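Local coordinates for uncharacterized protein (Klebsiella pneumoniae, PDB 2A2L) that is of unknown function but belongs to the HbpS-like family, named for haem-degrading proteins, and forms an assembly of eight chains, at residues Glu25-Glu30 / Asp130-Gln135; Gly92-Asn97 / Ile101-Gly106; Leu108-Asn113 / Gly118-Ser123. All coordinates share one frame; numbering follows the deposited sequence.

Contact 1 (Glu25-Glu30 / Asp130-Gln135)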
ATOM      1  N   GLU A  25       0.391 -21.036  25.589  1.00 31.40           N
ATOM      2  CA  GLU A  25       0.112 -20.074  26.641  1.00 31.48           C
ATOM      3  C   GLU A  25       0.595 -20.558  28.005  1.00 31.44           C
ATOM      4  O   GLU A  25       0.885 -19.766  28.908  1.00 31.50           O
ATOM      5  CB  GLU A  25      -1.388 -19.770  26.697  1.00 31.46           C
ATOM      6  CG  GLU A  25      -1.738 -18.385  27.244  1.00 31.55           C
ATOM      7  CD  GLU A  25      -3.228 -18.201  27.543  1.00 31.70           C
ATOM      8  OE1 GLU A  25      -4.057 -19.041  27.119  1.00 43.75           O
ATOM      9  OE2 GLU A  25      -3.563 -17.194  28.212  1.00 54.96           O
ATOM     10  N   LYS A  26       0.687 -21.868  28.155  1.00 31.43           N
ATOM     11  CA  LYS A  26       1.036 -22.445  29.436  1.00 31.37           C
ATOM     12  C   LYS A  26       2.537 -22.597  29.510  1.00 31.29           C
ATOM     13  O   LYS A  26       3.133 -22.421  30.570  1.00 31.28           O
ATOM     14  CB  LYS A  26       0.371 -23.801  29.571  1.00 31.36           C
ATOM     15  CG  LYS A  26       0.030 -24.205  30.977  1.00 31.49           C
ATOM     16  CD  LYS A  26      -0.303 -25.699  31.004  1.00 50.30           C
ATOM     17  CE  LYS A  26       0.590 -26.457  31.976  1.00 51.13           C
ATOM     18  NZ  LYS A  26       0.399 -27.931  31.869  1.00 44.19           N
ATOM     19  N   LYS A  27       3.144 -22.927  28.380  1.00 31.24           N
ATOM     20  CA  LYS A  27       4.594 -23.019  28.304  1.00 31.23           C
ATOM     21  C   LYS A  27       5.263 -21.651  28.367  1.00 31.22           C
ATOM     22  O   LYS A  27       6.283 -21.485  29.030  1.00 31.21           O
ATOM     23  CB  LYS A  27       5.024 -23.746  27.033  1.00 31.24           C
ATOM     24  CG  LYS A  27       6.530 -23.992  26.925  1.00 31.20           C
ATOM     25  CD  LYS A  27       6.990 -25.097  27.844  1.00 35.07           C
ATOM     26  CE  LYS A  27       8.487 -25.021  28.058  1.00 35.53           C
ATOM     27  NZ  LYS A  27       8.874 -25.708  29.328  1.00 40.95           N
ATOM     28  N   ALA A  28       4.689 -20.679  27.662  1.00 31.20           N
ATOM     29  CA  ALA A  28       5.248 -19.346  27.622  1.00 31.18           C
ATOM     30  C   ALA A  28       5.251 -18.790  29.042  1.00 31.21           C
ATOM     31  O   ALA A  28       6.193 -18.116  29.451  1.00 31.18           O
ATOM     32  CB  ALA A  28       4.453 -18.469  26.707  1.00 31.14           C
ATOM     33  N   THR A  29       4.202 -19.114  29.796  1.00 31.19           N
ATOM     34  CA  THR A  29       4.050 -18.597  31.146  1.00 31.22           C
ATOM     35  C   THR A  29       5.140 -19.011  32.136  1.00 31.08           C
ATOM     36  O   THR A  29       5.636 -18.175  32.904  1.00 31.13           O
ATOM     37  CB  THR A  29       2.636 -18.820  31.664  1.00 31.21           C
ATOM     38  OG1 THR A  29       1.918 -17.581  31.554  1.00 31.50           O
ATOM     39  CG2 THR A  29       2.612 -19.332  33.132  1.00 31.42           C
ATOM     40  N   GLU A  30       5.549 -20.273  32.063  1.00 30.95           N
ATOM     41  CA  GLU A  30       6.574 -20.830  32.953  1.00 30.81           C
ATOM     42  C   GLU A  30       8.033 -20.567  32.526  1.00 30.65           C
ATOM     43  O   GLU A  30       8.966 -20.669  33.351  1.00 30.67           O
ATOM     44  CB  GLU A  30       6.347 -22.335  33.137  1.00 30.83           C
ATOM     45  CG  GLU A  30       6.075 -23.079  31.849  1.00 30.82           C
ATOM     46  CD  GLU A  30       6.152 -24.592  32.008  1.00 31.12           C
ATOM     47  OE1 GLU A  30       7.198 -25.187  31.629  1.00 47.72           O
ATOM     48  OE2 GLU A  30       5.158 -25.183  32.506  1.00 44.54           O
ATOM     49  N   ASP A 130      10.569 -18.335  20.682  1.00 29.14           N
ATOM     50  CA  ASP A 130       9.516 -18.419  19.671  1.00 29.31           C
ATOM     51  C   ASP A 130       9.445 -19.818  19.066  1.00 29.46           C
ATOM     52  O   ASP A 130       8.373 -20.412  18.957  1.00 29.46           O
ATOM     53  CB  ASP A 130       9.744 -17.393  18.560  1.00 29.27           C
ATOM     54  CG  ASP A 130       9.756 -15.965  19.069  1.00 29.22           C
ATOM     55  OD1 ASP A 130       9.222 -15.722  20.181  1.00 20.58           O
ATOM     56  OD2 ASP A 130      10.300 -15.083  18.360  1.00  6.70           O
ATOM     57  N   GLN A 131      10.612 -20.340  18.710  1.00 29.67           N
ATOM     58  CA  GLN A 131      10.721 -21.589  17.999  1.00 29.91           C
ATOM     59  C   GLN A 131      10.441 -22.791  18.927  1.00 30.06           C
ATOM     60  O   GLN A 131       9.914 -23.811  18.483  1.00 30.08           O
ATOM     61  CB  GLN A 131      12.106 -21.673  17.371  1.00 29.83           C
ATOM     62  CG  GLN A 131      12.176 -22.611  16.210  1.00 29.96           C
ATOM     63  CD  GLN A 131      13.596 -22.994  15.869  1.00 41.03           C
ATOM     64  OE1 GLN A 131      14.516 -22.155  15.905  1.00 28.36           O
ATOM     65  NE2 GLN A 131      13.789 -24.274  15.524  1.00 32.28           N
ATOM     66  N   LEU A 132      10.790 -22.635  20.205  1.00 30.30           N
ATOM     67  CA  LEU A 132      10.597 -23.644  21.256  1.00 30.53           C
ATOM     68  C   LEU A 132       9.105 -23.763  21.570  1.00 30.69           C
ATOM     69  O   LEU A 132       8.616 -24.833  21.935  1.00 30.66           O
ATOM     70  CB  LEU A 132      11.372 -23.238  22.529  1.00 30.49           C
ATOM     71  CG  LEU A 132      11.180 -24.037  23.843  1.00 30.45           C
ATOM     72  CD1 LEU A 132      12.489 -24.128  24.657  1.00 25.81           C
ATOM     73  CD2 LEU A 132      10.108 -23.448  24.755  1.00 33.45           C
ATOM     74  N   LEU A 133       8.401 -22.641  21.435  1.00 30.96           N
ATOM     75  CA  LEU A 133       6.986 -22.569  21.743  1.00 31.24           C
ATOM     76  C   LEU A 133       6.199 -22.987  20.521  1.00 31.47           C
ATOM     77  O   LEU A 133       5.046 -23.404  20.623  1.00 31.54           O
ATOM     78  CB  LEU A 133       6.601 -21.148  22.150  1.00 31.21           C
ATOM     79  CG  LEU A 133       7.215 -20.594  23.427  1.00 31.14           C
ATOM     80  CD1 LEU A 133       6.788 -19.191  23.613  1.00 15.26           C
ATOM     81  CD2 LEU A 133       6.822 -21.428  24.625  1.00 27.62           C
ATOM     82  N   ALA A 134       6.841 -22.873  19.360  1.00 31.78           N
ATOM     83  CA  ALA A 134       6.254 -23.284  18.110  1.00 32.08           C
ATOM     84  C   ALA A 134       6.276 -24.802  17.990  1.00 32.31           C
ATOM     85  O   ALA A 134       5.276 -25.390  17.587  1.00 32.32           O
ATOM     86  CB  ALA A 134       6.970 -22.623  16.947  1.00 32.05           C
ATOM     87  N   GLN A 135       7.398 -25.428  18.360  1.00 32.64           N
ATOM     88  CA  GLN A 135       7.495 -26.898  18.443  1.00 33.05           C
ATOM     89  C   GLN A 135       6.573 -27.466  19.522  1.00 33.27           C
ATOM     90  O   GLN A 135       5.940 -28.481  19.330  1.00 33.30           O
ATOM     91  CB  GLN A 135       8.940 -27.344  18.698  1.00 32.95           C
ATOM     92  CG  GLN A 135       9.219 -28.837  18.422  1.00 33.11           C
ATOM     93  CD  GLN A 135       8.905 -29.290  16.976  1.00 43.32           C
ATOM     94  OE1 GLN A 135       8.169 -30.266  16.753  1.00 26.13           O
ATOM     95  NE2 GLN A 135       9.478 -28.589  15.998  1.00 43.81           N
TER
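Lys-27 and Ala-28 meet Leu-132 and Leu-133 in an apolar helix-helix contact between the end of helix 14-30 and the early part of helix 127-143, two helices of the HbpS-like fold in which helices pack against an antiparallel sheet. The axes of the two short segments approach to 9.9 Å with an angle of 144° between their N-to-C directions, so these turns run roughly antiparallel, and 143 Å² of buried surface marks a modest contact. Leu-133 does most of the work. With CG anti to the carbonyl carbon (chi1 -65°), its fork reaches the other helix: CD1 of Leu-133 lies 3.9 Å from CB of Ala-28, while CD2 of Leu-133 sits 3.8 Å from the backbone N of Ala-28. Beside the small methyl of Ala-28 the isopropyl group thus reaches the helix backbone. Lys-27 bends at chi2, and its aliphatic chain runs past both leucines, crossing Leu-132 at about a right angle, where CE of Lys-27 is 4.0 Å from CD2 of Leu-132. Its ammonium group turns back to its own helix in a salt bridge, NZ of Lys-27 to OE1 of Glu-30 at 2.9 Å, approaching the carboxylate from its anti side and 31° out of its plane. Leu-133 also packs on Val-122 of strand 116-123, which joins its helix to the sheet, while Val-35 and Met-52, in loops, touch Leu-133 and Ala-28 respectively. The tightest point is CG of Lys-27 against CD2 of Leu-133, at 3.5 Å, closer than usual carbon-carbon contact.

Contact 2 (Gly92-Asn97 / Ile101-Gly106); sequences GLQLTN and IIIFGG
Gln-94 and Ile-101 bring their CA atoms to 5.6 Å where a short turn, helical in phi and psi over 93-95, meets an irregular loop, and two waters connect their backbones. Water 1 accepts from N of Ile-101 and donates to O of Leu-93 and O of Thr-96, the last at 2.6 Å; water 2 donates to O of Gln-94 and to O of Ile-101. Among the side chains, Ile-101 is the buried centre. Its CG1 branch, anti to the carbonyl carbon (chi1 -67°), carries CD1 to within 3.9 Å of CD1 of Leu-93, the two chains crossing at about a right angle. The same CD1 of Ile-101 is 3.7 Å from OG1 of Thr-96 and 3.7 Å from ND2 of Asn-97. These polar atoms spend their bonds within the turn and across the subunit boundary: OG1 of Thr-96 donates to O of Leu-93, and ND2 of Asn-97 donates to that OG1 and to O of Ser-58 of a neighbouring subunit. CD1 of Ile-103 lies 4.2 Å from CB of Gln-94. The chemistry implies a buried, water-bridged contact at a subunit interface: direct touches are van der Waals ones, while the waters serve the named carbonyls and N of Ile-101.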
ATOM      1  N   GLY A  92      17.227 -11.175  -0.880  1.00 19.52           N
ATOM      2  CA  GLY A  92      16.129 -10.373  -1.422  1.00 19.49           C
ATOM      3  C   GLY A  92      14.774 -11.069  -1.407  1.00 19.47           C
ATOM      4  O   GLY A  92      13.763 -10.465  -1.732  1.00 19.52           O
ATOM      5  N   LEU A  93      14.747 -12.339  -1.009  1.00 19.46           N
ATOM      6  CA  LEU A  93      13.492 -13.053  -0.755  1.00 19.39           C
ATOM      7  C   LEU A  93      12.587 -12.357   0.255  1.00 19.36           C
ATOM      8  O   LEU A  93      11.344 -12.477   0.201  1.00 19.39           O
ATOM      9  CB  LEU A  93      13.804 -14.453  -0.262  1.00 19.38           C
ATOM     10  CG  LEU A  93      12.625 -15.402  -0.116  1.00 19.47           C
ATOM     11  CD1 LEU A  93      11.824 -15.464  -1.405  1.00 23.31           C
ATOM     12  CD2 LEU A  93      13.114 -16.761   0.292  1.00 13.67           C
ATOM     13  N   GLN A  94      13.219 -11.630   1.171  1.00 19.29           N
ATOM     14  CA  GLN A  94      12.549 -10.987   2.286  1.00 19.27           C
ATOM     15  C   GLN A  94      11.782  -9.724   1.838  1.00 19.30           C
ATOM     16  O   GLN A  94      10.999  -9.141   2.623  1.00 19.27           O
ATOM     17  CB  GLN A  94      13.585 -10.625   3.350  1.00 19.27           C
ATOM     18  CG  GLN A  94      14.772  -9.814   2.808  1.00 19.16           C
ATOM     19  CD  GLN A  94      15.964 -10.686   2.512  1.00 19.60           C
ATOM     20  OE1 GLN A  94      15.855 -11.655   1.755  1.00 24.77           O
ATOM     21  NE2 GLN A  94      17.112 -10.372   3.130  1.00 14.91           N
ATOM     22  N   LEU A  95      12.012  -9.322   0.582  1.00 19.24           N
ATOM     23  CA  LEU A  95      11.378  -8.155   0.004  1.00 19.28           C
ATOM     24  C   LEU A  95      10.140  -8.509  -0.806  1.00 19.25           C
ATOM     25  O   LEU A  95       9.312  -7.658  -1.101  1.00 19.23           O
ATOM     26  CB  LEU A  95      12.380  -7.373  -0.830  1.00 19.25           C
ATOM     27  CG  LEU A  95      13.473  -6.751   0.047  1.00 19.41           C
ATOM     28  CD1 LEU A  95      14.573  -6.194  -0.820  1.00 32.36           C
ATOM     29  CD2 LEU A  95      12.889  -5.641   0.924  1.00 19.61           C
ATOM     30  N   THR A  96      10.000  -9.787  -1.126  1.00 19.30           N
ATOM     31  CA  THR A  96       8.852 -10.253  -1.911  1.00 19.28           C
ATOM     32  C   THR A  96       7.606 -10.486  -1.061  1.00 19.32           C
ATOM     33  O   THR A  96       7.660 -10.396   0.163  1.00 19.36           O
ATOM     34  CB  THR A  96       9.198 -11.507  -2.719  1.00 19.22           C
ATOM     35  OG1 THR A  96       9.023 -12.673  -1.907  1.00 19.22           O
ATOM     36  CG2 THR A  96      10.610 -11.423  -3.223  1.00 18.97           C
ATOM     37  N   ASN A  97       6.477 -10.728  -1.727  1.00 19.42           N
ATOM     38  CA  ASN A  97       5.209 -11.012  -1.069  1.00 19.49           C
ATOM     39  C   ASN A  97       4.750  -9.995  -0.030  1.00 19.62           C
ATOM     40  O   ASN A  97       4.303 -10.374   1.055  1.00 19.62           O
ATOM     41  CB  ASN A  97       5.261 -12.396  -0.444  1.00 19.47           C
ATOM     42  CG  ASN A  97       5.184 -13.458  -1.455  1.00 19.31           C
ATOM     43  OD1 ASN A  97       4.098 -13.829  -1.870  1.00 17.12           O
ATOM     44  ND2 ASN A  97       6.337 -13.943  -1.907  1.00 20.30           N
ATOM     45  N   ILE A 101       7.213 -12.717   4.085  1.00 20.42           N
ATOM     46  CA  ILE A 101       8.129 -13.831   4.350  1.00 20.46           C
ATOM     47  C   ILE A 101       9.035 -13.537   5.544  1.00 20.49           C
ATOM     48  O   ILE A 101       9.871 -12.641   5.486  1.00 20.49           O
ATOM     49  CB  ILE A 101       8.932 -14.316   3.114  1.00 20.44           C
ATOM     50  CG1 ILE A 101       7.988 -14.954   2.091  1.00 20.36           C
ATOM     51  CG2 ILE A 101       9.959 -15.369   3.535  1.00 20.44           C
ATOM     52  CD1 ILE A 101       8.620 -15.205   0.742  1.00 24.99           C
ATOM     53  N   ILE A 102       8.841 -14.278   6.630  1.00 20.53           N
ATOM     54  CA  ILE A 102       9.675 -14.088   7.810  1.00 20.62           C
ATOM     55  C   ILE A 102      10.876 -14.997   7.776  1.00 20.77           C
ATOM     56  O   ILE A 102      10.788 -16.119   7.286  1.00 20.76           O
ATOM     57  CB  ILE A 102       8.898 -14.219   9.128  1.00 20.66           C
ATOM     58  CG1 ILE A 102       7.617 -13.376   9.087  1.00 20.44           C
ATOM     59  CG2 ILE A 102       9.756 -13.741  10.294  1.00 20.45           C
ATOM     60  CD1 ILE A 102       7.895 -11.898   8.965  1.00  6.85           C
ATOM     61  N   ILE A 103      12.016 -14.493   8.250  1.00 20.96           N
ATOM     62  CA  ILE A 103      13.306 -15.119   7.952  1.00 21.16           C
ATOM     63  C   ILE A 103      14.092 -15.381   9.226  1.00 21.30           C
ATOM     64  O   ILE A 103      15.289 -15.647   9.185  1.00 21.38           O
ATOM     65  CB  ILE A 103      14.168 -14.265   6.961  1.00 21.13           C
ATOM     66  CG1 ILE A 103      14.323 -12.826   7.468  1.00 21.20           C
ATOM     67  CG2 ILE A 103      13.577 -14.321   5.564  1.00 21.03           C
ATOM     68  CD1 ILE A 103      15.429 -12.054   6.825  1.00 23.22           C
ATOM     69  N   PHE A 104      13.419 -15.295  10.363  1.00 21.49           N
ATOM     70  CA  PHE A 104      13.983 -15.808  11.607  1.00 21.67           C
ATOM     71  C   PHE A 104      12.999 -16.779  12.234  1.00 21.80           C
ATOM     72  O   PHE A 104      11.794 -16.735  11.940  1.00 21.81           O
ATOM     73  CB  PHE A 104      14.396 -14.685  12.572  1.00 21.59           C
ATOM     74  CG  PHE A 104      13.446 -13.519  12.595  1.00 21.75           C
ATOM     75  CD1 PHE A 104      12.369 -13.488  13.489  1.00 19.87           C
ATOM     76  CD2 PHE A 104      13.617 -12.453  11.729  1.00 10.84           C
ATOM     77  CE1 PHE A 104      11.488 -12.414  13.495  1.00 25.28           C
ATOM     78  CE2 PHE A 104      12.727 -11.380  11.724  1.00 28.73           C
ATOM     79  CZ  PHE A 104      11.666 -11.359  12.617  1.00 28.17           C
ATOM     80  N   GLY A 105      13.529 -17.668  13.076  1.00 21.94           N
ATOM     81  CA  GLY A 105      12.761 -18.755  13.650  1.00 22.16           C
ATOM     82  C   GLY A 105      11.507 -18.296  14.364  1.00 22.31           C
ATOM     83  O   GLY A 105      11.412 -17.144  14.803  1.00 22.29           O
ATOM     84  N   GLY A 106      10.537 -19.197  14.469  1.00 22.48           N
ATOM     85  CA  GLY A 106       9.327 -18.913  15.214  1.00 22.77           C
ATOM     86  C   GLY A 106       8.080 -19.371  14.495  1.00 23.02           C
ATOM     87  O   GLY A 106       6.978 -19.250  15.029  1.00 22.99           O
TER
HETATM   88  O   HOH W   1       9.162 -11.187   2.145  1.00 23.35           O
HETATM   89  O   HOH W   2      10.391 -10.060   5.242  1.00 30.46           O

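Contact 3 (Leu108-Asn113 / Gly118-Ser123); sequences LPVIFN and GAVGVS
Leu-108 pairs with Val-120 as an antiparallel hydrogen-bonded pair, its N donating to O of Val-120 and its O accepting from N of Val-120 at 2.7 Å. The second bond is the straighter, with an angle of 168° at the hydrogen; the first donor stands 39° out of the carbonyl plane. CB of Leu-108 lies 4.1 Å from CG2 of Val-120, and the rest of the leucine side chain turns to helix 127-143. Pro-109 follows in a non-hydrogen-bonded pair with Ala-119, their CA atoms only 4.0 Å apart. Both side chains point to the other face of the sheet, where Ala-70 of helix 59-72 packs on them. CB of Ala-119 is also close to the backbone, 3.2 Å from O of Leu-108. At Val-110 the N donates to O of Gly-118 at 3.0 Å and 178°, nearly linear although above the carbonyl plane. CG2 of Val-110, anti to the carbonyl carbon, meets CG1 of Val-120 at 3.9 Å, and the two valines cross at about a right angle. Consecutive antiparallel strands 107-111 and 116-123, joined by a short turn, make a beta hairpin; 107-111 is the outermost strand, within this chain, of a four-stranded sheet with helices 127-143 and 59-72 on its two faces.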
ATOM      1  N   LEU A 108       6.455 -22.617  12.238  1.00 24.01           N
ATOM      2  CA  LEU A 108       6.611 -24.021  11.830  1.00 24.28           C
ATOM      3  C   LEU A 108       5.414 -24.492  11.007  1.00 24.42           C
ATOM      4  O   LEU A 108       4.288 -24.140  11.316  1.00 24.43           O
ATOM      5  CB  LEU A 108       6.825 -24.929  13.054  1.00 24.17           C
ATOM      6  CG  LEU A 108       8.197 -24.815  13.727  1.00 24.29           C
ATOM      7  CD1 LEU A 108       8.243 -25.564  15.027  1.00 11.97           C
ATOM      8  CD2 LEU A 108       9.330 -25.286  12.808  1.00 28.78           C
ATOM      9  N   PRO A 109       5.655 -25.264   9.937  1.00 24.67           N
ATOM     10  CA  PRO A 109       4.562 -25.992   9.292  1.00 24.86           C
ATOM     11  C   PRO A 109       4.054 -27.158  10.147  1.00 25.10           C
ATOM     12  O   PRO A 109       4.812 -27.745  10.920  1.00 25.11           O
ATOM     13  CB  PRO A 109       5.212 -26.507   8.011  1.00 24.85           C
ATOM     14  CG  PRO A 109       6.636 -26.662   8.385  1.00 24.77           C
ATOM     15  CD  PRO A 109       6.931 -25.479   9.240  1.00 24.62           C
ATOM     16  N   VAL A 110       2.767 -27.466  10.022  1.00 25.40           N
ATOM     17  CA  VAL A 110       2.171 -28.594  10.729  1.00 25.70           C
ATOM     18  C   VAL A 110       2.057 -29.756   9.748  1.00 25.89           C
ATOM     19  O   VAL A 110       1.375 -29.635   8.731  1.00 25.92           O
ATOM     20  CB  VAL A 110       0.753 -28.246  11.262  1.00 25.69           C
ATOM     21  CG1 VAL A 110       0.149 -29.436  11.997  1.00 25.78           C
ATOM     22  CG2 VAL A 110       0.791 -27.029  12.165  1.00 25.58           C
ATOM     23  N   ILE A 111       2.726 -30.861  10.052  1.00 26.17           N
ATOM     24  CA  ILE A 111       2.818 -31.987   9.123  1.00 26.49           C
ATOM     25  C   ILE A 111       1.995 -33.190   9.595  1.00 26.71           C
ATOM     26  O   ILE A 111       2.310 -33.832  10.606  1.00 26.80           O
ATOM     27  CB  ILE A 111       4.280 -32.423   8.898  1.00 26.44           C
ATOM     28  CG1 ILE A 111       5.070 -31.314   8.198  1.00 26.46           C
ATOM     29  CG2 ILE A 111       4.357 -33.754   8.150  1.00 26.46           C
ATOM     30  CD1 ILE A 111       6.420 -31.076   8.829  1.00 27.24           C
ATOM     31  N   PHE A 112       0.946 -33.494   8.852  1.00 26.99           N
ATOM     32  CA  PHE A 112       0.090 -34.625   9.167  1.00 27.26           C
ATOM     33  C   PHE A 112      -0.014 -35.505   7.924  1.00 27.43           C
ATOM     34  O   PHE A 112      -0.443 -35.035   6.869  1.00 27.51           O
ATOM     35  CB  PHE A 112      -1.290 -34.119   9.577  1.00 27.24           C
ATOM     36  CG  PHE A 112      -2.105 -35.100  10.408  1.00 27.37           C
ATOM     37  CD1 PHE A 112      -1.546 -35.759  11.508  1.00 36.79           C
ATOM     38  CD2 PHE A 112      -3.453 -35.304  10.124  1.00 37.86           C
ATOM     39  CE1 PHE A 112      -2.305 -36.630  12.285  1.00 40.97           C
ATOM     40  CE2 PHE A 112      -4.229 -36.173  10.900  1.00 38.58           C
ATOM     41  CZ  PHE A 112      -3.650 -36.839  11.982  1.00 36.32           C
ATOM     42  N   ASN A 113       0.395 -36.769   8.057  1.00 27.62           N
ATOM     43  CA  ASN A 113       0.278 -37.770   6.995  1.00 27.79           C
ATOM     44  C   ASN A 113       1.105 -37.325   5.804  1.00 27.87           C
ATOM     45  O   ASN A 113       0.598 -37.219   4.676  1.00 27.96           O
ATOM     46  CB  ASN A 113      -1.185 -38.021   6.577  1.00 27.78           C
ATOM     47  CG  ASN A 113      -2.096 -38.368   7.755  1.00 27.88           C
ATOM     48  OD1 ASN A 113      -1.690 -39.072   8.689  1.00 40.09           O
ATOM     49  ND2 ASN A 113      -3.345 -37.881   7.706  1.00 30.06           N
ATOM     50  N   GLY A 118      -1.239 -26.780   7.224  1.00 27.09           N
ATOM     51  CA  GLY A 118      -1.305 -25.503   7.908  1.00 27.01           C
ATOM     52  C   GLY A 118       0.053 -25.155   8.466  1.00 26.97           C
ATOM     53  O   GLY A 118       1.044 -25.811   8.134  1.00 26.95           O
ATOM     54  N   ALA A 119       0.097 -24.122   9.306  1.00 26.93           N
ATOM     55  CA  ALA A 119       1.307 -23.765  10.034  1.00 26.89           C
ATOM     56  C   ALA A 119       1.026 -22.928  11.268  1.00 26.88           C
ATOM     57  O   ALA A 119      -0.065 -22.374  11.422  1.00 26.90           O
ATOM     58  CB  ALA A 119       2.244 -23.020   9.139  1.00 26.91           C
ATOM     59  N   VAL A 120       2.027 -22.841  12.142  1.00 26.83           N
ATOM     60  CA  VAL A 120       1.950 -22.027  13.348  1.00 26.77           C
ATOM     61  C   VAL A 120       3.042 -20.963  13.319  1.00 26.78           C
ATOM     62  O   VAL A 120       3.994 -21.056  12.552  1.00 26.70           O
ATOM     63  CB  VAL A 120       2.051 -22.897  14.666  1.00 26.85           C
ATOM     64  CG1 VAL A 120       1.006 -24.027  14.684  1.00 26.69           C
ATOM     65  CG2 VAL A 120       3.467 -23.491  14.845  1.00 26.76           C
ATOM     66  N   GLY A 121       2.877 -19.949  14.155  1.00 26.77           N
ATOM     67  CA  GLY A 121       3.811 -18.836  14.268  1.00 26.81           C
ATOM     68  C   GLY A 121       3.765 -18.275  15.686  1.00 26.87           C
ATOM     69  O   GLY A 121       2.686 -18.071  16.242  1.00 26.86           O
ATOM     70  N   VAL A 122       4.937 -18.060  16.283  1.00 26.91           N
ATOM     71  CA  VAL A 122       5.050 -17.462  17.627  1.00 26.95           C
ATOM     72  C   VAL A 122       5.986 -16.257  17.542  1.00 26.97           C
ATOM     73  O   VAL A 122       6.999 -16.292  16.844  1.00 27.00           O
ATOM     74  CB  VAL A 122       5.595 -18.493  18.666  1.00 26.93           C
ATOM     75  CG1 VAL A 122       5.912 -17.833  20.009  1.00 27.00           C
ATOM     76  CG2 VAL A 122       4.587 -19.591  18.904  1.00 26.95           C
ATOM     77  N   SER A 123       5.643 -15.180  18.227  1.00 27.04           N
ATOM     78  CA  SER A 123       6.501 -14.006  18.230  1.00 27.09           C
ATOM     79  C   SER A 123       6.411 -13.316  19.568  1.00 27.18           C
ATOM     80  O   SER A 123       5.379 -13.387  20.222  1.00 27.18           O
ATOM     81  CB  SER A 123       6.116 -13.048  17.108  1.00 27.08           C
ATOM     82  OG  SER A 123       7.008 -11.952  17.048  1.00 26.97           O
TER

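In the fold
Both contact 2 and contact 3 are nested in the chain loop that contact 1 closes. Contacts 1 and 3 have centres about 14 Å apart and touch through the start of helix 127-143, where O of Asp-130 is 3.4 Å from CB of Val-122. Contact 2 is farther off, its centre about 16 Å from that of contact 3 and 22 Å from that of contact 1, yet its last residue joins both: O of Gly-106 lies 2.7 Å from N of Val-122, a probable hydrogen bond, and CA of Gly-106 lies 3.7 Å from CB of Asp-130. Lys-66 bonds to Asp-130, Gly-105 and Val-122, linking all three.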